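Local coordinates for protein carbonic anhydrase (Synechocystis sp., PDB 5SWC) that catalyses the reversible, zinc-dependent hydration of carbon dioxide to hydrogencarbonate and supplies carbon dioxide to RuBisCO in the carboxysome, at residues 36-41 with 70-75; 64-69 with 74-79; 112-117 with 172-177; 199-204 with 208-213. One frame throughout, in Å; residues are numbered along the deposited sequence. Where two conformers were deposited one is given.

Interaction 1: 36-41 with 70-75; sequences SSHRDL and QSEVGD
Leu41 and Glu72 both carry CG trans to the backbone N (chi1 176° and -175°). This sends the two side chains at each other from opposite directions. The contact joins the first turn of helix 39-45, with His38 at its N-cap position, to a type II beta turn, Glu72 to Asp75, in the loop between helix 65-69 and strand 76-81. Leu41 CD2 is the touching branch, 3.4 Å from Glu72 CD and equally near its CG. The same methyl lies 4.1 Å from Val73 O.

A bend at chi2 (59°) turns the Glu72 carboxylate back toward its own chain. OE1 accepts from Val73 N at 3.0 Å, on its anti side and near the carboxylate plane. It also bonds to the hydroxyl of Tyr34. OE2 reaches the edge of the His38 ring, 3.5 Å from CD2, with ring and carboxylate steeply inclined. His38 is held through ND1, which lies 3.1 Å from Ser37 OG and also bonds to Tyr34 O. Its ring stacks on Tyr34.

With an alanine in place of Glu72, the methyl of Leu41 would probably face a gap and the Tyr34 hydroxyl would lose this partner.

Val73 packs on Phe42 and Leu45 of helix 39-45, and on Arg62 of the second subunit. Within the turn, Gly74 sits at positive phi, where a side chain would collide with the carbonyl oxygen of Val73. Asp75 N closes the turn on Glu72 O at 3.1 Å. Glu72 N donates to Asp75 OD2 at 3.0 Å, meeting that oxygen from above the carboxylate plane.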
# COMPACT_ATOMS: atom_id res chain seq x y z
N SER A 36 -14.73 42.37 14.18
CA SER A 36 -14.49 43.62 14.89
C SER A 36 -14.54 43.50 16.43
O SER A 36 -13.66 43.99 17.17
CB SER A 36 -15.50 44.63 14.41
OG SER A 36 -15.28 45.85 15.07
N SER A 37 -15.53 42.78 16.94
CA SER A 37 -15.66 42.66 18.38
C SER A 37 -14.62 41.72 18.96
O SER A 37 -14.37 41.77 20.15
CB SER A 37 -17.07 42.26 18.79
OG SER A 37 -17.45 41.13 18.07
N HIS A 38 -13.94 40.95 18.11
CA HIS A 38 -12.91 40.01 18.54
C HIS A 38 -11.58 40.35 17.91
O HIS A 38 -10.72 39.50 17.74
CB HIS A 38 -13.32 38.57 18.17
CG HIS A 38 -14.53 38.11 18.90
ND1 HIS A 38 -15.80 38.57 18.64
CD2 HIS A 38 -14.65 37.22 19.92
CE1 HIS A 38 -16.65 38.00 19.47
NE2 HIS A 38 -15.98 37.16 20.24
N ARG A 39 -11.39 41.61 17.59
CA ARG A 39 -10.21 42.04 16.87
C ARG A 39 -8.93 41.77 17.66
O ARG A 39 -7.93 41.35 17.06
CB ARG A 39 -10.32 43.51 16.50
CG ARG A 39 -10.57 44.45 17.66
CD ARG A 39 -10.88 45.85 17.14
NE ARG A 39 -11.05 46.87 18.17
CZ ARG A 39 -12.22 47.22 18.71
NH1 ARG A 39 -13.33 46.54 18.40
NH2 ARG A 39 -12.27 48.18 19.61
N ASP A 40 -8.97 41.95 18.98
CA ASP A 40 -7.74 41.68 19.77
C ASP A 40 -7.44 40.18 19.77
O ASP A 40 -6.28 39.77 19.67
CB ASP A 40 -7.88 42.15 21.22
CG ASP A 40 -7.87 43.65 21.37
OD1 ASP A 40 -7.59 44.38 20.39
OD2 ASP A 40 -8.15 44.09 22.52
N LEU A 41 -8.48 39.37 19.91
CA LEU A 41 -8.31 37.92 19.89
C LEU A 41 -7.69 37.46 18.58
O LEU A 41 -6.74 36.68 18.58
CB LEU A 41 -9.65 37.22 20.13
CG LEU A 41 -9.62 35.70 20.04
CD1 LEU A 41 -8.68 35.10 21.08
CD2 LEU A 41 -11.00 35.12 20.15
N GLN A 70 -20.23 26.01 22.10
CA GLN A 70 -20.05 27.46 22.33
C GLN A 70 -18.58 27.83 22.58
O GLN A 70 -18.23 28.56 23.50
CB GLN A 70 -20.98 27.96 23.45
CG GLN A 70 -22.45 27.84 23.08
CD GLN A 70 -22.84 28.82 22.02
OE1 GLN A 70 -22.95 30.02 22.31
NE2 GLN A 70 -23.06 28.35 20.80
N SER A 71 -17.74 27.29 21.69
CA SER A 71 -16.32 27.50 21.76
C SER A 71 -15.93 28.78 21.08
O SER A 71 -16.62 29.25 20.18
CB SER A 71 -15.55 26.36 21.14
OG SER A 71 -15.57 25.22 21.96
N GLU A 72 -14.82 29.35 21.55
CA GLU A 72 -14.21 30.49 20.92
C GLU A 72 -13.24 30.01 19.82
O GLU A 72 -12.68 28.94 19.90
CB GLU A 72 -13.43 31.28 21.99
CG GLU A 72 -12.84 32.57 21.49
CD GLU A 72 -13.89 33.51 20.95
OE1 GLU A 72 -14.14 33.46 19.71
OE2 GLU A 72 -14.45 34.27 21.79
N VAL A 73 -13.01 30.86 18.85
CA VAL A 73 -11.97 30.61 17.89
C VAL A 73 -10.65 30.42 18.65
O VAL A 73 -10.33 31.16 19.58
CB VAL A 73 -11.87 31.80 16.94
CG1 VAL A 73 -10.88 31.55 15.88
CG2 VAL A 73 -13.24 32.10 16.31
N GLY A 74 -9.91 29.39 18.24
CA GLY A 74 -8.67 29.04 18.88
C GLY A 74 -8.79 27.87 19.84
O GLY A 74 -7.79 27.34 20.31
N ASP A 75 -10.00 27.47 20.17
CA ASP A 75 -10.19 26.43 21.18
C ASP A 75 -10.09 25.00 20.65
O ASP A 75 -9.58 24.13 21.36
CB ASP A 75 -11.57 26.59 21.85
CG ASP A 75 -11.68 27.78 22.79
OD1 ASP A 75 -10.70 28.49 23.08
OD2 ASP A 75 -12.83 27.98 23.30

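Interaction 2: 64-69 with 74-79; sequences DPNLIT and GDLFVI
Leu76 CD1 is the main apolar point of contact with helix 65-69. With CG trans to the carbonyl carbon (chi1 -57°), it lies 4.1 Å from Pro65 CB. Further along, Pro65 CG touches Val78 CG1 at 4.3 Å. Leu76 CD1 also lies 3.7 Å from the hydroxyl oxygen Thr69 OG1.

Water gives the polar link. In the given conformer of Asn66, one of two, the amide slides past Leu76. One water lies between OD1 and Leu76 N, 2.9 Å from that nitrogen. Another takes a bond from ND2 and lies 3.0 Å from Leu76 O. Both bridges are tentative, since they depend on the conformer.

The helix also holds itself. Asp64 caps its start, with OD1 accepting from Leu67 N at 3.1 Å. Pro65 O is gripped from opposite faces by Thr69 N and by Thr69 OG1, the latter at 2.8 Å. Thr69 OG1 is also bonded to Ser71 OG.

The short helix runs at 132° to strand 76-79 and connects strands 53-58 and 76-81 as a beta-alpha-beta unit. Pro65 also rests on Phe55 and Cys57 of strand 53-58, while Phe77 packs on helix 95-106. Val78 O bonds to Ser59 OG of the second subunit.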
# COMPACT_ATOMS: atom_id res chain seq x y z
N ASP A 64 -21.83 21.26 13.87
CA ASP A 64 -20.91 22.41 13.96
C ASP A 64 -20.27 22.35 15.36
O ASP A 64 -20.91 22.72 16.34
CB ASP A 64 -21.65 23.71 13.72
CG ASP A 64 -20.71 24.96 13.84
OD1 ASP A 64 -19.63 24.84 14.46
OD2 ASP A 64 -21.10 26.03 13.33
N PRO A 65 -19.03 21.87 15.48
CA PRO A 65 -18.47 21.62 16.80
C PRO A 65 -18.32 22.88 17.62
O PRO A 65 -18.52 22.86 18.84
CB PRO A 65 -17.09 21.00 16.53
CG PRO A 65 -16.99 20.91 15.12
CD PRO A 65 -18.16 21.38 14.40
N ASN A 66 -17.96 24.00 17.00
CA ASN A 66 -17.84 25.21 17.76
C ASN A 66 -19.18 25.74 18.26
O ASN A 66 -19.27 26.29 19.35
CB ASN A 66 -17.09 26.27 16.96
CG ASN A 66 -15.60 25.93 16.84
OD1 ASN A 66 -14.84 26.11 17.79
ND2 ASN A 66 -15.18 25.49 15.66
N LEU A 67 -20.21 25.54 17.47
CA LEU A 67 -21.56 25.95 17.87
C LEU A 67 -22.05 25.09 19.02
O LEU A 67 -22.54 25.62 20.02
CB LEU A 67 -22.50 25.83 16.69
CG LEU A 67 -24.00 26.07 17.00
CD1 LEU A 67 -24.28 27.48 17.37
CD2 LEU A 67 -24.84 25.60 15.82
N ILE A 68 -21.94 23.77 18.90
CA ILE A 68 -22.54 22.91 19.91
C ILE A 68 -21.82 23.01 21.24
O ILE A 68 -22.43 22.74 22.27
CB ILE A 68 -22.69 21.44 19.44
CG1 ILE A 68 -21.35 20.77 19.29
CG2 ILE A 68 -23.47 21.38 18.13
CD1 ILE A 68 -21.49 19.31 18.87
N THR A 69 -20.56 23.43 21.24
CA THR A 69 -19.83 23.64 22.50
C THR A 69 -19.63 25.10 22.88
O THR A 69 -18.99 25.40 23.89
CB THR A 69 -18.43 23.01 22.43
OG1 THR A 69 -17.65 23.60 21.38
CG2 THR A 69 -18.56 21.49 22.24
N GLY A 74 -9.91 29.39 18.24
CA GLY A 74 -8.67 29.04 18.88
C GLY A 74 -8.79 27.87 19.84
O GLY A 74 -7.79 27.34 20.31
N ASP A 75 -10.00 27.47 20.17
CA ASP A 75 -10.19 26.43 21.18
C ASP A 75 -10.09 25.00 20.65
O ASP A 75 -9.58 24.13 21.36
CB ASP A 75 -11.57 26.59 21.85
CG ASP A 75 -11.68 27.78 22.79
OD1 ASP A 75 -10.70 28.49 23.08
OD2 ASP A 75 -12.83 27.98 23.30
N LEU A 76 -10.67 24.74 19.47
CA LEU A 76 -10.83 23.36 18.96
C LEU A 76 -10.05 23.17 17.70
O LEU A 76 -10.29 23.86 16.70
CB LEU A 76 -12.31 23.08 18.64
CG LEU A 76 -13.33 23.27 19.78
CD1 LEU A 76 -14.69 22.78 19.29
CD2 LEU A 76 -12.92 22.54 21.04
N PHE A 77 -9.13 22.22 17.73
CA PHE A 77 -8.43 21.76 16.51
C PHE A 77 -9.29 20.62 15.98
O PHE A 77 -9.57 19.68 16.74
CB PHE A 77 -7.04 21.29 16.89
CG PHE A 77 -6.18 20.86 15.74
CD1 PHE A 77 -5.29 21.74 15.14
CD2 PHE A 77 -6.20 19.54 15.28
CE1 PHE A 77 -4.48 21.31 14.09
CE2 PHE A 77 -5.33 19.13 14.22
CZ PHE A 77 -4.50 20.01 13.67
N VAL A 78 -9.75 20.68 14.75
CA VAL A 78 -10.87 19.86 14.30
C VAL A 78 -10.49 18.98 13.10
O VAL A 78 -9.96 19.48 12.10
CB VAL A 78 -12.08 20.72 13.93
CG1 VAL A 78 -13.20 19.86 13.45
CG2 VAL A 78 -12.53 21.56 15.14
N ILE A 79 -10.79 17.69 13.18
CA ILE A 79 -10.73 16.76 12.07
C ILE A 79 -12.14 16.44 11.66
O ILE A 79 -12.94 16.09 12.52
CB ILE A 79 -10.00 15.47 12.50
CG1 ILE A 79 -8.52 15.75 12.80
CG2 ILE A 79 -10.20 14.36 11.49
CD1 ILE A 79 -7.78 14.58 13.43
O HOH W 1 -12.44 26.66 18.22
O HOH W 2 -12.39 24.96 14.82

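Interaction 3: 112-117 with 172-177; sequences IIVCGH and ENILTQ. With ZN (zinc ion), chain G.
Ile174 is the first residue of helix segment 172-177 to bear on strand 112-117. Its CG1 is trans to the carbonyl carbon (chi1 -68°), and this carries CD1 over the strand backbone, 3.6 Å from Gly116 N. The other branch, CG2, lies 3.9 Å from Val114 O. The fit is close: a CB on Gly116 would clash with Ile174 CD1. Ile174 also touches Ile202 of the next strand. An alanine in place of Ile174 would probably open a gap over Gly116 and leave the strand without this cover.

One turn on, Gln177 CB lies 4.0 Å from Val114 CG1, the two side chains crossing at about a right angle. The rest of Gln177 bends away. Its NE2 donates to Asn173 O at 3.0 Å, while Gln177 N takes the same oxygen from the opposite face. Gln177 OE1 accepts from Ile86 N.

The helix runs nearly antiparallel to the strand (158°) and packs against one face of the central sheet. The side chain of His117, at the strand end, leaves the backbone on the side away from the helix. Its NE2 binds zinc at 2.1 Å. Cys58, Cys120 and a water complete the site, the two-cysteine, one-histidine arrangement of beta-class carbonic anhydrases.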
# COMPACT_ATOMS: atom_id res chain seq x y z
N ILE A 112 -8.88 14.52 23.64
CA ILE A 112 -9.37 14.11 22.33
C ILE A 112 -10.83 13.70 22.48
O ILE A 112 -11.15 12.89 23.36
CB ILE A 112 -8.61 12.91 21.75
CG1 ILE A 112 -7.13 13.29 21.63
CG2 ILE A 112 -9.19 12.53 20.39
CD1 ILE A 112 -6.22 12.11 21.16
N ILE A 113 -11.70 14.24 21.65
CA ILE A 113 -13.12 13.89 21.62
C ILE A 113 -13.44 13.31 20.25
O ILE A 113 -13.26 14.00 19.24
CB ILE A 113 -14.03 15.09 21.89
CG1 ILE A 113 -13.69 15.70 23.25
CG2 ILE A 113 -15.51 14.64 21.84
CD1 ILE A 113 -14.44 16.98 23.56
N VAL A 114 -13.93 12.08 20.18
CA VAL A 114 -14.50 11.50 18.98
C VAL A 114 -16.00 11.73 19.10
O VAL A 114 -16.64 11.17 20.00
CB VAL A 114 -14.23 10.00 18.83
CG1 VAL A 114 -14.90 9.47 17.57
CG2 VAL A 114 -12.73 9.71 18.81
N CYS A 115 -16.57 12.54 18.22
CA CYS A 115 -17.97 12.90 18.25
C CYS A 115 -18.67 12.35 17.01
O CYS A 115 -18.40 12.76 15.87
CB CYS A 115 -18.08 14.42 18.33
SG CYS A 115 -19.78 15.01 18.41
N GLY A 116 -19.58 11.44 17.23
CA GLY A 116 -20.53 10.99 16.22
C GLY A 116 -21.84 11.71 16.39
O GLY A 116 -21.99 12.53 17.26
N HIS A 117 -22.80 11.38 15.54
CA HIS A 117 -24.08 12.06 15.60
C HIS A 117 -25.21 11.23 15.02
O HIS A 117 -25.00 10.34 14.19
CB HIS A 117 -23.98 13.41 14.83
CG HIS A 117 -23.87 13.20 13.35
ND1 HIS A 117 -24.99 13.10 12.56
CD2 HIS A 117 -22.81 12.87 12.56
CE1 HIS A 117 -24.63 12.79 11.32
NE2 HIS A 117 -23.30 12.62 11.29
N GLU A 172 -21.65 2.49 18.47
CA GLU A 172 -20.57 1.51 18.37
C GLU A 172 -19.43 2.03 17.48
O GLU A 172 -18.25 1.73 17.72
CB GLU A 172 -21.14 0.17 17.91
CG GLU A 172 -21.98 -0.54 18.95
CD GLU A 172 -21.21 -0.99 20.19
OE1 GLU A 172 -19.96 -1.02 20.21
OE2 GLU A 172 -21.94 -1.39 21.15
N ASN A 173 -19.75 2.86 16.49
CA ASN A 173 -18.70 3.42 15.65
C ASN A 173 -17.76 4.29 16.46
O ASN A 173 -16.54 4.24 16.23
CB ASN A 173 -19.35 4.20 14.48
CG ASN A 173 -18.35 4.79 13.55
OD1 ASN A 173 -17.60 4.08 12.87
ND2 ASN A 173 -18.38 6.13 13.44
N ILE A 174 -18.28 5.08 17.37
CA ILE A 174 -17.46 5.92 18.26
C ILE A 174 -16.52 5.01 19.06
O ILE A 174 -15.30 5.29 19.14
CB ILE A 174 -18.34 6.79 19.15
CG1 ILE A 174 -19.07 7.83 18.30
CG2 ILE A 174 -17.53 7.43 20.27
CD1 ILE A 174 -20.28 8.36 18.97
N LEU A 175 -17.02 3.93 19.62
CA LEU A 175 -16.22 3.02 20.45
C LEU A 175 -15.10 2.39 19.62
O LEU A 175 -13.97 2.26 20.08
CB LEU A 175 -17.12 1.99 21.11
CG LEU A 175 -18.22 2.61 21.99
CD1 LEU A 175 -18.91 1.54 22.76
CD2 LEU A 175 -17.65 3.65 22.89
N THR A 176 -15.38 2.02 18.39
CA THR A 176 -14.35 1.49 17.51
C THR A 176 -13.23 2.51 17.28
O THR A 176 -12.06 2.16 17.32
CB THR A 176 -14.95 1.07 16.17
OG1 THR A 176 -15.88 -0.00 16.43
CG2 THR A 176 -13.94 0.62 15.17
N GLN A 177 -13.60 3.76 17.03
CA GLN A 177 -12.56 4.74 16.78
C GLN A 177 -11.69 4.98 18.01
O GLN A 177 -10.50 5.24 17.85
CB GLN A 177 -13.17 6.06 16.32
CG GLN A 177 -14.13 6.00 15.18
CD GLN A 177 -13.75 5.01 14.16
OE1 GLN A 177 -12.63 4.99 13.64
NE2 GLN A 177 -14.69 4.14 13.84
ZN ZN G . -22.28 11.66 9.78
O HOH W 3 -23.62 12.05 8.23

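Interaction 4: 199-204 with 208-213; sequences HGWIYR and GEVLAY. With FMT (formic acid), chain L.
Val210 CG1 sits above the plane of the Trp201 indole, displaced toward its rim and 3.7 Å from CD2. Ala212 CB approaches the same ring obliquely, 3.6 Å from CD1. At the indole edge, NE1 donates to O2 of a bound formic acid molecule at 3.0 Å. His199 ND1 reaches the same oxygen from the edge of its ring at 2.8 Å. The formic acid probably comes from the crystallisation liquor. The Tyr203 ring meets Val210 CG2 obliquely; it also packs on His117 and on Phe42 of the second subunit.

The guanidinium of Arg204 meets Glu209 at its edge. NH1 bonds to OE2 at 2.6 Å in a salt bridge, with the guanidinium and carboxylate planes 52° apart. Arg204 and Glu209 lie side by side, pointing the same way, and a bend at chi3 (74°) turns the guanidinium to the carboxylate. NH2 has a second mate, Glu207.

The backbones form the beta hairpin of strands 197-204 and 209-214. Ile202 and Leu211 are a hydrogen-bonded pair, with Ile202 N to Leu211 O at 2.7 Å and Leu211 N to Ile202 O at 2.9 Å. Near the turn a G1 beta bulge sets two residues, Gly208 and Glu209, opposite the single Arg204. Positive phi at Gly208 suits glycine.

A water accepts from Gly200 N at 3.0 Å and donates to Tyr213 O and formic acid O2. Three donors thus converge on this O2, which would favour the formate anion. His199 NE2 also bonds to Gln111 OE1. With both ring nitrogens probably donating, His199 may well be positively charged.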
# COMPACT_ATOMS: atom_id res chain seq x y z
N HIS A 199 -12.35 10.85 24.87
CA HIS A 199 -13.80 10.96 25.08
C HIS A 199 -14.55 10.52 23.83
O HIS A 199 -14.05 10.66 22.73
CB HIS A 199 -14.17 12.39 25.40
CG HIS A 199 -13.42 12.93 26.55
ND1 HIS A 199 -13.92 12.89 27.83
CD2 HIS A 199 -12.18 13.46 26.64
CE1 HIS A 199 -13.02 13.40 28.66
NE2 HIS A 199 -11.96 13.76 27.96
N GLY A 200 -15.76 9.98 24.04
CA GLY A 200 -16.63 9.57 22.96
C GLY A 200 -17.99 10.19 23.16
O GLY A 200 -18.61 9.97 24.20
N TRP A 201 -18.39 11.04 22.22
CA TRP A 201 -19.63 11.83 22.32
C TRP A 201 -20.56 11.50 21.19
O TRP A 201 -20.14 11.41 20.05
CB TRP A 201 -19.27 13.30 22.29
CG TRP A 201 -18.76 13.86 23.57
CD1 TRP A 201 -18.38 13.18 24.71
CD2 TRP A 201 -18.66 15.26 23.88
NE1 TRP A 201 -18.05 14.08 25.70
CE2 TRP A 201 -18.19 15.34 25.23
CE3 TRP A 201 -18.91 16.42 23.16
CZ2 TRP A 201 -18.00 16.56 25.86
CZ3 TRP A 201 -18.71 17.65 23.82
CH2 TRP A 201 -18.25 17.69 25.15
N ILE A 202 -21.84 11.37 21.48
CA ILE A 202 -22.88 11.24 20.46
C ILE A 202 -23.71 12.53 20.50
O ILE A 202 -24.34 12.85 21.52
CB ILE A 202 -23.82 10.08 20.72
CG1 ILE A 202 -23.11 8.74 20.83
CG2 ILE A 202 -24.91 10.02 19.63
CD1 ILE A 202 -23.99 7.63 21.42
N TYR A 203 -23.71 13.26 19.37
CA TYR A 203 -24.54 14.47 19.25
C TYR A 203 -25.89 14.09 18.64
O TYR A 203 -25.98 13.61 17.52
CB TYR A 203 -23.80 15.51 18.40
CG TYR A 203 -24.63 16.68 17.94
CD1 TYR A 203 -25.43 17.40 18.82
CD2 TYR A 203 -24.58 17.12 16.64
CE1 TYR A 203 -26.18 18.48 18.39
CE2 TYR A 203 -25.33 18.19 16.19
CZ TYR A 203 -26.12 18.87 17.08
OH TYR A 203 -26.85 19.95 16.66
N ARG A 204 -26.95 14.28 19.43
CA ARG A 204 -28.33 13.99 19.02
C ARG A 204 -28.92 15.27 18.47
O ARG A 204 -29.26 16.20 19.22
CB ARG A 204 -29.12 13.43 20.20
CG ARG A 204 -28.49 12.20 20.71
CD ARG A 204 -29.26 11.55 21.81
NE ARG A 204 -30.43 10.88 21.26
CZ ARG A 204 -31.63 10.88 21.84
NH1 ARG A 204 -31.79 11.51 23.01
NH2 ARG A 204 -32.65 10.21 21.28
N GLY A 208 -31.11 17.95 20.75
CA GLY A 208 -30.29 19.01 21.31
C GLY A 208 -29.50 18.60 22.54
O GLY A 208 -29.51 19.30 23.56
N GLU A 209 -28.88 17.41 22.48
CA GLU A 209 -28.07 16.96 23.60
C GLU A 209 -26.93 16.12 23.11
O GLU A 209 -26.92 15.68 21.95
CB GLU A 209 -28.90 16.16 24.62
CG GLU A 209 -29.33 14.81 24.12
CD GLU A 209 -29.85 13.84 25.22
OE1 GLU A 209 -29.63 14.03 26.45
OE2 GLU A 209 -30.47 12.82 24.82
N VAL A 210 -25.96 15.93 24.00
CA VAL A 210 -24.83 15.04 23.76
C VAL A 210 -24.84 13.97 24.82
O VAL A 210 -25.10 14.22 25.99
CB VAL A 210 -23.53 15.82 23.80
CG1 VAL A 210 -22.33 14.89 23.77
CG2 VAL A 210 -23.46 16.77 22.62
N LEU A 211 -24.52 12.76 24.40
CA LEU A 211 -24.28 11.63 25.33
C LEU A 211 -22.80 11.32 25.26
O LEU A 211 -22.19 11.31 24.18
CB LEU A 211 -25.08 10.39 24.91
CG LEU A 211 -26.60 10.55 24.84
CD1 LEU A 211 -27.19 9.18 24.47
CD2 LEU A 211 -27.14 11.02 26.14
N ALA A 212 -22.20 11.02 26.39
CA ALA A 212 -20.77 10.74 26.51
C ALA A 212 -20.54 9.34 27.05
O ALA A 212 -21.22 8.89 27.97
CB ALA A 212 -20.17 11.75 27.49
N TYR A 213 -19.53 8.66 26.50
CA TYR A 213 -19.22 7.31 26.98
C TYR A 213 -18.40 7.36 28.26
O TYR A 213 -17.33 7.95 28.30
CB TYR A 213 -18.44 6.57 25.92
CG TYR A 213 -18.30 5.10 26.19
CD1 TYR A 213 -19.39 4.25 26.22
CD2 TYR A 213 -17.05 4.52 26.35
CE1 TYR A 213 -19.25 2.92 26.43
CE2 TYR A 213 -16.90 3.18 26.57
CZ TYR A 213 -17.99 2.38 26.60
OH TYR A 213 -17.88 1.01 26.79
C FMT L . -17.05 13.37 29.15
O1 FMT L . -18.23 13.79 29.25
O2 FMT L . -16.67 12.81 28.09
O HOH W 4 -16.38 10.16 26.93

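How the interactions relate
Interactions 2, 3 and 4 are buried and bear on one sheet. Interaction 1 lies farther out, its centre about 22 Å from the centre of the chain, and is only partly buried. Interactions 1 and 2 share Gly74 and Asp75, and Ser71 N probably bonds to Asn66 O between them. Interactions 3 and 4 use neighbouring strands, tied by probable bonds such as Val114 O to Trp201 N. Thr69 of interaction 2 packs on Trp201 of interaction 4. The chemistry follows the place. A carboxylate set against a leucine and a histidine marks interaction 1. Apolar contacts carry interaction 3, with tentative water bridges added in interaction 2. Strand pairing and a salt bridge distinguish interaction 4.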